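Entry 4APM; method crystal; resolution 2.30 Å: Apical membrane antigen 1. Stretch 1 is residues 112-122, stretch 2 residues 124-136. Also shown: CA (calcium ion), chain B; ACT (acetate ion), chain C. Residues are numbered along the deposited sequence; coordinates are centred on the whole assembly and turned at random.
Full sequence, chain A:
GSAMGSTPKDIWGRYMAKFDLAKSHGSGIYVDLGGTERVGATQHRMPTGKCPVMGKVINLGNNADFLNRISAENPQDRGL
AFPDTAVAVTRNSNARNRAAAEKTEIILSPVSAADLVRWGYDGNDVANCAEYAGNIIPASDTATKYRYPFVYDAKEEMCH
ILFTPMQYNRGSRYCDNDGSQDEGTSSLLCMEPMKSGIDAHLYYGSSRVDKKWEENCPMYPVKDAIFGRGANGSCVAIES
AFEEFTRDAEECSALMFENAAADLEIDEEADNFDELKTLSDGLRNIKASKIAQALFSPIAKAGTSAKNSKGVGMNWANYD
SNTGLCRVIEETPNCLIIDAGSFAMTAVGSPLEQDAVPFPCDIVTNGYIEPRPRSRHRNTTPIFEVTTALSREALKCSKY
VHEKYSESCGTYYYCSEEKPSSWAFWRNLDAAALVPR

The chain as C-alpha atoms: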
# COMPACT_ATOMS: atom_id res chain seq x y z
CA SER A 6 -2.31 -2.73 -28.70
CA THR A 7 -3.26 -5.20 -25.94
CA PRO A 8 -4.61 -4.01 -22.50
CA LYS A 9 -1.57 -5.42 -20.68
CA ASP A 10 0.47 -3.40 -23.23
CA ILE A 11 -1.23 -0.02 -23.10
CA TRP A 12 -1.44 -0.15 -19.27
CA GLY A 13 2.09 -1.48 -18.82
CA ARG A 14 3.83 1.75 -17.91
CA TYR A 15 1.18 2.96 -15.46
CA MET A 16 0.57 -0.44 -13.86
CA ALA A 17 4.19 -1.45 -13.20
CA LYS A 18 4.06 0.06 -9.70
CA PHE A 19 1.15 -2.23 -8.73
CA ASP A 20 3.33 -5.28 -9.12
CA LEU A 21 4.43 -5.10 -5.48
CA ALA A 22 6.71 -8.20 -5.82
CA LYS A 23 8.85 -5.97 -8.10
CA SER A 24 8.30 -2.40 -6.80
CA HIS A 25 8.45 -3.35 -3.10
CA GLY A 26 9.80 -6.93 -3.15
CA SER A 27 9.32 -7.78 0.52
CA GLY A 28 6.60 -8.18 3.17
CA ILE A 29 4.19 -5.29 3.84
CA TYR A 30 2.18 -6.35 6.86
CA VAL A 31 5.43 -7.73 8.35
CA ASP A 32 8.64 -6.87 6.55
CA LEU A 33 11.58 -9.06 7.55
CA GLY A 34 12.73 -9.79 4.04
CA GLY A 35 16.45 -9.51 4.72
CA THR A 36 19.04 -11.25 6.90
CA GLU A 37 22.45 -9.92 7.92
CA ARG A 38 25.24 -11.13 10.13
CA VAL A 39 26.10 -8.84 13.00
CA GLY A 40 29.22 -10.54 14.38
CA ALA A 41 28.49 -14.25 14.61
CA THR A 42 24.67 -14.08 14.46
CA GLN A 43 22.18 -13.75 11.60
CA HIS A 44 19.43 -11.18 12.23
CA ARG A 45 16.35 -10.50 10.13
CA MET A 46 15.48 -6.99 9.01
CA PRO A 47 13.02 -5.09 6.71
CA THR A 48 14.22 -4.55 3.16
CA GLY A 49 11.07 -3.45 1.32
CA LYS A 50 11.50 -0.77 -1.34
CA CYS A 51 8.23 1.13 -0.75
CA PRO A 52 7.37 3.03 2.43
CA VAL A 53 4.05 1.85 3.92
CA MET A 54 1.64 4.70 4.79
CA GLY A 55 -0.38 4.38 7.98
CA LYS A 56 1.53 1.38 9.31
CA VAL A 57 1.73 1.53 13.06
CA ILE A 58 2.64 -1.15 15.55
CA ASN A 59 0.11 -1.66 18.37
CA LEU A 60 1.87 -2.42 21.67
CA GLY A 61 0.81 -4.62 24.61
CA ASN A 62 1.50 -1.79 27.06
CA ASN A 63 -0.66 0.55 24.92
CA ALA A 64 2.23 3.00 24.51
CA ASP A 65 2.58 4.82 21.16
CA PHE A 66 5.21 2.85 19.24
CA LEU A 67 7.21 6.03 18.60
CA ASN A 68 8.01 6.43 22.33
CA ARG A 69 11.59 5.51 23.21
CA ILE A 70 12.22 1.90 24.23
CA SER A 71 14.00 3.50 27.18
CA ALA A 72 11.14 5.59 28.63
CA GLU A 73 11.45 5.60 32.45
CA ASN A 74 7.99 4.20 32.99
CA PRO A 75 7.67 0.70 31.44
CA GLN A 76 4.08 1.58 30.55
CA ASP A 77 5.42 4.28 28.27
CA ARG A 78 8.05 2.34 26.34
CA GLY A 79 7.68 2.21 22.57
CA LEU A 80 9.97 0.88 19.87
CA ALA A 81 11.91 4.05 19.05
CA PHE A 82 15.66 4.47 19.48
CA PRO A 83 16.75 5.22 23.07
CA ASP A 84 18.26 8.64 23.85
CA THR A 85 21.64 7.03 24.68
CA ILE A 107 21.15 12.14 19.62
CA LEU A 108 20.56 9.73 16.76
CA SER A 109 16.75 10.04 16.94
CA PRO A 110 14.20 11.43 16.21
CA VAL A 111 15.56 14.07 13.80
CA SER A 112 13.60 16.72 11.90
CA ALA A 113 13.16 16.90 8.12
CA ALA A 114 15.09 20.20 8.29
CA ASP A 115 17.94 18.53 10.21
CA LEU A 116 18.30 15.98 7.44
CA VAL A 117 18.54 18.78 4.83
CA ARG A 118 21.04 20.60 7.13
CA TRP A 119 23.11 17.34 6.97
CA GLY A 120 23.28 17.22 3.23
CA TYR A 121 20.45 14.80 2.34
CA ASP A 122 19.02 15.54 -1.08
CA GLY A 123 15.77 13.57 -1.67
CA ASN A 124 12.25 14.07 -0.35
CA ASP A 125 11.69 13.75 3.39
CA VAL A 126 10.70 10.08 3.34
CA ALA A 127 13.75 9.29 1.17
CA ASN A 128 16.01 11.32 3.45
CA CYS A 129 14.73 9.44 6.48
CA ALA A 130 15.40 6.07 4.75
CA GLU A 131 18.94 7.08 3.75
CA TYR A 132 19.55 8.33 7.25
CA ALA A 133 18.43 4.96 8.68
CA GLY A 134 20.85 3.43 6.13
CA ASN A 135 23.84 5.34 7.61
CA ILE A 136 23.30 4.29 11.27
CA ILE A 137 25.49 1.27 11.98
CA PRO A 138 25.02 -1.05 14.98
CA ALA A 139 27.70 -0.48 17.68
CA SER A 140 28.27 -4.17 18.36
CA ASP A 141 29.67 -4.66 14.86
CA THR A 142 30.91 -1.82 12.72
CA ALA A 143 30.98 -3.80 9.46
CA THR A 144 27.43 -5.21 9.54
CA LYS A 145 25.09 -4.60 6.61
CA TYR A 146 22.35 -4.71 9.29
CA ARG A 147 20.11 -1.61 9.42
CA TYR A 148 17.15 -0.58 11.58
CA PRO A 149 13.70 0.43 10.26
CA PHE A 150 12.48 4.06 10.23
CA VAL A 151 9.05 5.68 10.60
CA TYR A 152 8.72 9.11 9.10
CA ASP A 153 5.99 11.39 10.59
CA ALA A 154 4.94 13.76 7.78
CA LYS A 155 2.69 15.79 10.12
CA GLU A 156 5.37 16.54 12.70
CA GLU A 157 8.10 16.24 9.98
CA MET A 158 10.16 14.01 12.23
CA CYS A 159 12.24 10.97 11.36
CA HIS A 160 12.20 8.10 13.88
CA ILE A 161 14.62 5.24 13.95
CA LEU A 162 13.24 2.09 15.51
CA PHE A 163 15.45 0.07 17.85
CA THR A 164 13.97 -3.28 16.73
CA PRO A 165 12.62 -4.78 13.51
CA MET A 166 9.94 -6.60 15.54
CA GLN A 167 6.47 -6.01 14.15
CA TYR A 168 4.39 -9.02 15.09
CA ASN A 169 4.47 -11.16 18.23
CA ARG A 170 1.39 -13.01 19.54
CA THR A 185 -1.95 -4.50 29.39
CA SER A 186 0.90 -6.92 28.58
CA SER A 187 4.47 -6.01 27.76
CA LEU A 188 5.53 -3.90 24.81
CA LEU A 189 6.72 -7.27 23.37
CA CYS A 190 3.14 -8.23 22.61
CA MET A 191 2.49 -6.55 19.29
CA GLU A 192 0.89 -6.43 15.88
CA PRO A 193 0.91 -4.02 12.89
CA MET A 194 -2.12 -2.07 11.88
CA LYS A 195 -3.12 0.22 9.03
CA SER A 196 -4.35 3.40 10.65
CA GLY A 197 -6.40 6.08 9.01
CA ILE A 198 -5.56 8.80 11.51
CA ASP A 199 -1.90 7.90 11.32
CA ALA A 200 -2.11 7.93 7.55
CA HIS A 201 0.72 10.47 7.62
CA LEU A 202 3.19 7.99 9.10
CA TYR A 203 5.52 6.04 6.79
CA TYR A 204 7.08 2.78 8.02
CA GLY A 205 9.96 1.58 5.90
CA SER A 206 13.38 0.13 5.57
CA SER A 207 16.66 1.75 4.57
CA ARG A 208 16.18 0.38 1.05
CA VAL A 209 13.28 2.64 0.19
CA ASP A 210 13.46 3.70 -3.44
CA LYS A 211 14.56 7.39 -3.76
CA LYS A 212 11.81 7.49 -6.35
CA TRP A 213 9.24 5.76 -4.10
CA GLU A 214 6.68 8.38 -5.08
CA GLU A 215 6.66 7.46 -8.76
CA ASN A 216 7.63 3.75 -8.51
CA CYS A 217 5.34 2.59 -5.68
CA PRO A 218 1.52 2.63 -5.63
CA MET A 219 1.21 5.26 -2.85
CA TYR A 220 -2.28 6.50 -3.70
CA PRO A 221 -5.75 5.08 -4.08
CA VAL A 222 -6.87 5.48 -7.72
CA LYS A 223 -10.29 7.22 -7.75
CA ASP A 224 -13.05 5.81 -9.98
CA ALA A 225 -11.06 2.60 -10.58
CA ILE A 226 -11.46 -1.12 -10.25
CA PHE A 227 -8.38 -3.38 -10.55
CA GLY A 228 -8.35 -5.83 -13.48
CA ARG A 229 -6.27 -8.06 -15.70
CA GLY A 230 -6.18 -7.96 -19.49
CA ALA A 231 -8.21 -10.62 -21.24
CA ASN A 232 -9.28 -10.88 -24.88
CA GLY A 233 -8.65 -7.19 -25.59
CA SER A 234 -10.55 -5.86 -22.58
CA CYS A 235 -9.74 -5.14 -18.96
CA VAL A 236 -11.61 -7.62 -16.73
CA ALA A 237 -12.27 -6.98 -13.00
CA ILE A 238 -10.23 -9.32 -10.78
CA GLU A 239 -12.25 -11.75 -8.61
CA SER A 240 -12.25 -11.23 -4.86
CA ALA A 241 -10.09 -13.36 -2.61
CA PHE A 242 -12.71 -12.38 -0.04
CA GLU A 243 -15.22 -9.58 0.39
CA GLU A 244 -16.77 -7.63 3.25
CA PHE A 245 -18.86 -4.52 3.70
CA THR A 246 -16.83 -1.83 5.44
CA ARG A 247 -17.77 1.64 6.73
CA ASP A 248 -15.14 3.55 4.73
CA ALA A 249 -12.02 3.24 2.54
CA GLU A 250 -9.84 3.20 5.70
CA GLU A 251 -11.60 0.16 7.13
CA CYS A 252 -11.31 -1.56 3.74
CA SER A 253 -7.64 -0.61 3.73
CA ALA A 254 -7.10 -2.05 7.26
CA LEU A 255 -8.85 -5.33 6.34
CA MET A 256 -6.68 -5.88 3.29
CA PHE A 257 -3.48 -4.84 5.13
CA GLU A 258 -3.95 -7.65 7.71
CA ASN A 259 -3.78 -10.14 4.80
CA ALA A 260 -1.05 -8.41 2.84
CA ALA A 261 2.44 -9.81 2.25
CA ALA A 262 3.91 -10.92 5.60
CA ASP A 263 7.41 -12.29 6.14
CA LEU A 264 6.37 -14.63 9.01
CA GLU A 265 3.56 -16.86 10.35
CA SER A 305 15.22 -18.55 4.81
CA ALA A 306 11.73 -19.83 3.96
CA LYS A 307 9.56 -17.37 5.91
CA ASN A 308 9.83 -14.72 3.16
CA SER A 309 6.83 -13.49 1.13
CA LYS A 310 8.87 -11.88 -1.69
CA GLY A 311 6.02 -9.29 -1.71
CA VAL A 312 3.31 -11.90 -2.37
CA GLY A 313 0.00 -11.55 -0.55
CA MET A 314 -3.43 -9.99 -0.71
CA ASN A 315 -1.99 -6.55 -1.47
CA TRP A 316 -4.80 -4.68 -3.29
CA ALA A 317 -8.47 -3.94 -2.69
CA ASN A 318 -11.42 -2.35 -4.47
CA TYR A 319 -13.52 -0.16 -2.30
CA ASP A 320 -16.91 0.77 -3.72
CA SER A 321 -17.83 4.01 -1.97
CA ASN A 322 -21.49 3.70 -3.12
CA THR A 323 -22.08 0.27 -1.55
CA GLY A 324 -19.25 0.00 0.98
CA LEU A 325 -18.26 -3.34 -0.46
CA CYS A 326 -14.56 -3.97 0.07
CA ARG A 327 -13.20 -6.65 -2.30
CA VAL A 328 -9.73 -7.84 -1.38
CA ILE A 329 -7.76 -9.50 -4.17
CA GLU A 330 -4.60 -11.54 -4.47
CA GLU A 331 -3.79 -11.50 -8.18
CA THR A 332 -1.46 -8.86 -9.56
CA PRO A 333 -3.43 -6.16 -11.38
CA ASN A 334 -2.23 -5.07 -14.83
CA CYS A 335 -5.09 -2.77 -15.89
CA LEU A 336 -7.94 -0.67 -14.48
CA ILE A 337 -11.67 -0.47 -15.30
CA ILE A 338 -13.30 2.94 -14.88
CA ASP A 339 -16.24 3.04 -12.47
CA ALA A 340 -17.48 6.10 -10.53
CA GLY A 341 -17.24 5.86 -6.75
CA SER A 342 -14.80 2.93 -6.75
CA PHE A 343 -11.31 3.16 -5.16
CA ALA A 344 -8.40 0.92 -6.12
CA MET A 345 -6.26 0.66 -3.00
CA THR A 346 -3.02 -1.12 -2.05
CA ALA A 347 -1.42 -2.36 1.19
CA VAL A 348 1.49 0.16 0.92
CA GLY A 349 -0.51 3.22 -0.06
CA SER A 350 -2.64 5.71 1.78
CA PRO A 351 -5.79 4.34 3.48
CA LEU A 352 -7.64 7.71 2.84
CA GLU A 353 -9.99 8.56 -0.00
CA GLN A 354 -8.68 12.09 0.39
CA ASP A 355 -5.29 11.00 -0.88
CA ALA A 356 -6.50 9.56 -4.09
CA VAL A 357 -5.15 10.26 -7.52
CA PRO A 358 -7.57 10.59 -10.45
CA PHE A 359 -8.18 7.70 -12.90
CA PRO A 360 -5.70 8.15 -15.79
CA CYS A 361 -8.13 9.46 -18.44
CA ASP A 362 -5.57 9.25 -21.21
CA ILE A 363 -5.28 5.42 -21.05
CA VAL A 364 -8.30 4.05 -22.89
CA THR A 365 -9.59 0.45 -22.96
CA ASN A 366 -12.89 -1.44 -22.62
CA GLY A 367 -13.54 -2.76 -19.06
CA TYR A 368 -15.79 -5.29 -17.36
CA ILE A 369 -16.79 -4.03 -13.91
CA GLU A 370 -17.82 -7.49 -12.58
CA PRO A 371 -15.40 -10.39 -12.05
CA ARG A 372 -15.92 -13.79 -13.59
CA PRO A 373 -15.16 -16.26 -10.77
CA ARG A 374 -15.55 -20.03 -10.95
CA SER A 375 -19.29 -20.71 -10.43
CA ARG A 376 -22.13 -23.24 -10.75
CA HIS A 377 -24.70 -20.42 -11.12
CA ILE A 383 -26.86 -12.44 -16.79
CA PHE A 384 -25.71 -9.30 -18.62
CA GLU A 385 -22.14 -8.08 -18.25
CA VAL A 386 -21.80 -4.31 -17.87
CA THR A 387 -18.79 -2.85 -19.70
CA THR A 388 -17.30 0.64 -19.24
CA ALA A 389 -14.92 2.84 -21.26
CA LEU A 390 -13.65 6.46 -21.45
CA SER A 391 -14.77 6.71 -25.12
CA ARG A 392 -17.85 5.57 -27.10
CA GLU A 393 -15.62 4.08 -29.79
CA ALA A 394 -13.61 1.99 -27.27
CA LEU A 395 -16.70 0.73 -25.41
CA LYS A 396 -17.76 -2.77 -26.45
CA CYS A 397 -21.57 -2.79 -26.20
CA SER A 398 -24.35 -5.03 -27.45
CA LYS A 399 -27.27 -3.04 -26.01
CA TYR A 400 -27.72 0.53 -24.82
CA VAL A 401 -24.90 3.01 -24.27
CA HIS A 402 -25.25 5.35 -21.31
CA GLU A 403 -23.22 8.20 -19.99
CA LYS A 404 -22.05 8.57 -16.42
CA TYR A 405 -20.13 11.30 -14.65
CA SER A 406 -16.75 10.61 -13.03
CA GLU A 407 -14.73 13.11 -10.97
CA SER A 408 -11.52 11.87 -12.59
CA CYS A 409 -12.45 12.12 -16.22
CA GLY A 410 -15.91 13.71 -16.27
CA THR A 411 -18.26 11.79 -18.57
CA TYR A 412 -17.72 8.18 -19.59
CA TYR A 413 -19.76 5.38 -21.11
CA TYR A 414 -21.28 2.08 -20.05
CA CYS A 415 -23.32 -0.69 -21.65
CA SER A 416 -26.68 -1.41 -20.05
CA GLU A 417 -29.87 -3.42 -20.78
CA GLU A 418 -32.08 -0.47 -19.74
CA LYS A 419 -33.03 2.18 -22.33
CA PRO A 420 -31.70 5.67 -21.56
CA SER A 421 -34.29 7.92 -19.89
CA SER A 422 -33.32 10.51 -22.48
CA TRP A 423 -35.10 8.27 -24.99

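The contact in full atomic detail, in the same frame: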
# COMPACT_ATOMS: atom_id res chain seq x y z
N SER A 112 14.62 16.03 12.67
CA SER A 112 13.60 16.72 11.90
C SER A 112 13.93 16.63 10.42
O SER A 112 15.09 16.44 10.06
CB SER A 112 13.48 18.19 12.33
OG SER A 112 14.49 18.97 11.70
N ALA A 113 12.93 16.80 9.56
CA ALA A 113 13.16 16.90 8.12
C ALA A 113 14.19 17.97 7.78
O ALA A 113 14.99 17.80 6.84
CB ALA A 113 11.86 17.17 7.39
N ALA A 114 14.16 19.08 8.52
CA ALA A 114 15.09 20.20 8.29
C ALA A 114 16.52 19.80 8.68
O ALA A 114 17.47 20.11 7.97
CB ALA A 114 14.65 21.44 9.08
N ASP A 115 16.66 19.10 9.81
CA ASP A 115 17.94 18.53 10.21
C ASP A 115 18.61 17.71 9.11
O ASP A 115 19.77 17.93 8.77
CB ASP A 115 17.77 17.67 11.46
CG ASP A 115 17.82 18.49 12.73
OD1 ASP A 115 18.19 19.68 12.64
OD2 ASP A 115 17.52 17.96 13.82
N LEU A 116 17.84 16.82 8.52
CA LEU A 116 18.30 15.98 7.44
C LEU A 116 18.76 16.81 6.23
O LEU A 116 19.84 16.55 5.68
CB LEU A 116 17.21 14.96 7.06
CG LEU A 116 17.36 13.47 7.49
CD1 LEU A 116 18.28 13.24 8.68
CD2 LEU A 116 16.03 12.72 7.66
N VAL A 117 18.01 17.86 5.86
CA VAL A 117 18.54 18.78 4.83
C VAL A 117 19.81 19.56 5.27
O VAL A 117 20.79 19.62 4.51
CB VAL A 117 17.46 19.58 4.02
CG1 VAL A 117 16.15 19.68 4.74
CG2 VAL A 117 17.96 20.93 3.49
N ARG A 118 19.85 19.96 6.54
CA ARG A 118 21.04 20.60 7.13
C ARG A 118 22.25 19.65 6.87
O ARG A 118 23.32 20.10 6.39
CB ARG A 118 20.77 20.86 8.65
CG ARG A 118 21.40 22.10 9.30
CD ARG A 118 20.38 23.08 9.96
NE ARG A 118 19.40 22.46 10.85
CZ ARG A 118 18.20 22.96 11.16
NH1 ARG A 118 17.80 24.12 10.67
NH2 ARG A 118 17.38 22.28 11.97
N TRP A 119 22.03 18.34 7.01
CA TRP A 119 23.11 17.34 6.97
C TRP A 119 23.47 16.85 5.60
O TRP A 119 24.27 15.92 5.45
CB TRP A 119 22.76 16.16 7.87
CG TRP A 119 22.65 16.60 9.29
CD1 TRP A 119 23.22 17.73 9.88
CD2 TRP A 119 21.89 15.95 10.37
NE1 TRP A 119 22.88 17.81 11.21
CE2 TRP A 119 22.10 16.77 11.57
CE3 TRP A 119 21.11 14.81 10.46
CZ2 TRP A 119 21.54 16.44 12.79
CZ3 TRP A 119 20.57 14.47 11.71
CH2 TRP A 119 20.76 15.28 12.83
N GLY A 120 22.87 17.46 4.59
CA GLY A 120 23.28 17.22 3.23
C GLY A 120 22.42 16.26 2.44
O GLY A 120 22.70 16.03 1.28
N TYR A 121 21.32 15.77 3.03
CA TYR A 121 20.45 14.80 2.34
C TYR A 121 19.61 15.48 1.30
O TYR A 121 19.09 16.55 1.56
CB TYR A 121 19.55 14.05 3.34
CG TYR A 121 20.33 13.15 4.28
CD1 TYR A 121 20.88 13.63 5.46
CD2 TYR A 121 20.58 11.83 3.93
CE1 TYR A 121 21.60 12.80 6.31
CE2 TYR A 121 21.29 10.99 4.77
CZ TYR A 121 21.79 11.47 5.96
OH TYR A 121 22.56 10.64 6.75
N ASP A 122 19.48 14.85 0.13
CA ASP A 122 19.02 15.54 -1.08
C ASP A 122 17.73 15.01 -1.71
O ASP A 122 17.37 15.44 -2.78
CB ASP A 122 20.13 15.58 -2.18
CG ASP A 122 21.42 16.25 -1.71
OD1 ASP A 122 21.36 17.29 -1.02
OD2 ASP A 122 22.52 15.76 -2.03
N ASN A 124 13.37 13.64 -1.18
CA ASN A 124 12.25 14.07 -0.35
C ASN A 124 12.43 13.60 1.08
O ASN A 124 13.40 12.88 1.39
CB ASN A 124 10.89 13.67 -0.91
CG ASN A 124 10.76 12.20 -1.21
OD1 ASN A 124 11.17 11.35 -0.41
ND2 ASN A 124 10.12 11.88 -2.34
N ASP A 125 11.54 14.04 1.97
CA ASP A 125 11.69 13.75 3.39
C ASP A 125 11.69 12.24 3.73
O ASP A 125 12.51 11.76 4.53
CB ASP A 125 10.64 14.49 4.19
CG ASP A 125 10.75 16.02 4.03
OD1 ASP A 125 11.88 16.53 3.81
OD2 ASP A 125 9.70 16.70 4.07
N VAL A 126 10.76 11.50 3.12
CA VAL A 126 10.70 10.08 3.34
C VAL A 126 12.00 9.42 2.85
O VAL A 126 12.60 8.64 3.57
CB VAL A 126 9.46 9.45 2.66
CG1 VAL A 126 9.58 7.93 2.64
CG2 VAL A 126 8.18 9.91 3.36
N ALA A 127 12.47 9.81 1.67
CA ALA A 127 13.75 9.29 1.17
C ALA A 127 14.93 9.69 2.08
O ALA A 127 15.77 8.87 2.41
CB ALA A 127 14.00 9.74 -0.26
N ASN A 128 14.94 10.92 2.57
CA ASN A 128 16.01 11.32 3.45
C ASN A 128 16.04 10.46 4.73
O ASN A 128 17.12 10.05 5.19
CB ASN A 128 15.91 12.81 3.79
CG ASN A 128 16.21 13.69 2.61
OD1 ASN A 128 16.61 13.20 1.53
ND2 ASN A 128 16.02 15.02 2.79
N CYS A 129 14.86 10.20 5.27
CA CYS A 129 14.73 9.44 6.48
C CYS A 129 15.26 8.00 6.26
O CYS A 129 15.99 7.47 7.10
CB CYS A 129 13.26 9.47 6.95
SG CYS A 129 12.98 8.77 8.60
N ALA A 130 14.98 7.44 5.10
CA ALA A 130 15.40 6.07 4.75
C ALA A 130 16.92 6.00 4.61
O ALA A 130 17.55 5.08 5.11
CB ALA A 130 14.74 5.61 3.46
N GLU A 131 17.49 7.00 3.94
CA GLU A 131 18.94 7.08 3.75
C GLU A 131 19.62 7.31 5.10
O GLU A 131 20.65 6.73 5.42
CB GLU A 131 19.27 8.23 2.78
CG GLU A 131 20.75 8.33 2.38
CD GLU A 131 20.99 9.40 1.33
OE1 GLU A 131 20.01 9.91 0.77
OE2 GLU A 131 22.16 9.74 1.07
N TYR A 132 18.98 8.08 5.96
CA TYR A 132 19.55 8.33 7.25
C TYR A 132 19.57 7.03 8.08
O TYR A 132 20.57 6.71 8.73
CB TYR A 132 18.75 9.43 7.94
CG TYR A 132 19.21 9.71 9.35
CD1 TYR A 132 20.44 10.32 9.58
CD2 TYR A 132 18.40 9.42 10.43
CE1 TYR A 132 20.86 10.59 10.87
CE2 TYR A 132 18.81 9.69 11.72
CZ TYR A 132 20.04 10.30 11.93
OH TYR A 132 20.47 10.58 13.21
N ALA A 133 18.47 6.28 8.05
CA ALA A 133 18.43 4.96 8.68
C ALA A 133 19.54 4.06 8.11
O ALA A 133 20.18 3.29 8.84
CB ALA A 133 17.05 4.32 8.50
N GLY A 134 19.80 4.19 6.80
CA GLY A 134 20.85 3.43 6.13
C GLY A 134 22.30 3.75 6.51
O GLY A 134 23.20 2.96 6.22
N ASN A 135 22.51 4.90 7.16
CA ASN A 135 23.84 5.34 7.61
C ASN A 135 24.10 5.13 9.11
O ASN A 135 25.06 5.70 9.65
CB ASN A 135 24.00 6.84 7.35
CG ASN A 135 24.18 7.17 5.89
OD1 ASN A 135 24.60 6.33 5.10
ND2 ASN A 135 23.84 8.39 5.52
N ILE A 136 23.16 4.50 9.82
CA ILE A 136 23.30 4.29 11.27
C ILE A 136 23.71 2.84 11.45
O ILE A 136 22.95 1.93 11.10
CB ILE A 136 21.97 4.52 12.03
CG1 ILE A 136 21.66 6.01 12.16
CG2 ILE A 136 21.99 3.86 13.40
CD1 ILE A 136 20.19 6.29 12.28
CA CA B . 23.79 17.15 -0.54
C ACT C . 6.89 13.21 1.89
O ACT C . 6.02 13.31 0.98
OXT ACT C . 8.10 12.91 1.67
CH3 ACT C . 6.42 13.47 3.29
O HOH W 1 14.44 15.78 4.89
O HOH W 2 20.86 12.36 -0.21
O HOH W 3 24.39 18.35 -2.48
O HOH W 4 25.67 17.75 0.94
O HOH W 5 22.97 19.27 0.56

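Two short helices, 113-118 and 125-134, meet at an angle of 67°, with their axes 9.8 Å apart at closest approach. The turn between them brings the chain back on itself. Ala113 and Asp125 have CA atoms 5.9 Å apart, and Tyr121 and Asn128 have CA atoms 5.7 Å apart. Both helices are capped at the N-terminus by a side chain. Ser112 OG accepts from Asp115 N at 2.9 Å, and Asn124 OD1 accepts from Ala127 N at 2.9 Å. The first helix ends in a Schellman motif at Gly120, whose positive phi suits glycine. The contact buries 527 Å² in total.

Tyr121 covers the most surface. It follows the Schellman turn, and its side chain (chi1 m) lies along the second helix. Its CB sits 3.4 Å from CG of Asn128. Further out, CD2 of Tyr121 lies 3.6 Å from CD of Glu131, which is at the edge of the ring. At the tip, ND2 of Asn135 donates a hydrogen bond to OH of Tyr121 at 2.9 Å. This is the only direct hydrogen bond between the stretches. The tyrosine thus runs along the second helix from Asn128 to Asn135.

Asn128 is the main partner on the second helix. It is buried, so its polar amide needs partners. ND2 of Asn128 donates to water 1 at 2.7 Å. The same water donates to O of Ala113 and to OD1 of Asp125, each at 2.9 Å. One buried amide is thereby tied to the start of both helices. CB of Ala113 also touches OD1 of Asp125 at 3.6 Å.

Leu116 supplies much of the apolar contact. Its CD2 packs against the helix backbone, 3.7 Å from C of Asn128 and 3.7 Å from N of Cys129. Its CD1 lies over one face of the Tyr132 ring, 4.0 Å from the centroid, in a CH-pi contact. Tyr132 is also flanked by Trp119, with CZ3 of Trp119 4.0 Å from CE1 of Tyr132. The two rings meet obliquely, their planes at 33°. OH of Tyr121 reaches the edge of the Tyr132 ring, 3.6 Å from CD1 of Tyr132.

A second water links the turn to the helix. Water 2 accepts from N of Asp122 at 2.9 Å and donates to OE1 of Glu131 at 2.8 Å. Nearby, a calcium ion is held by O of Gly120 at 2.4 Å, by OD1 and OD2 of Asp122 at 2.5 and 2.4 Å, and by three waters. The ion bridges the two residues that surround Tyr121.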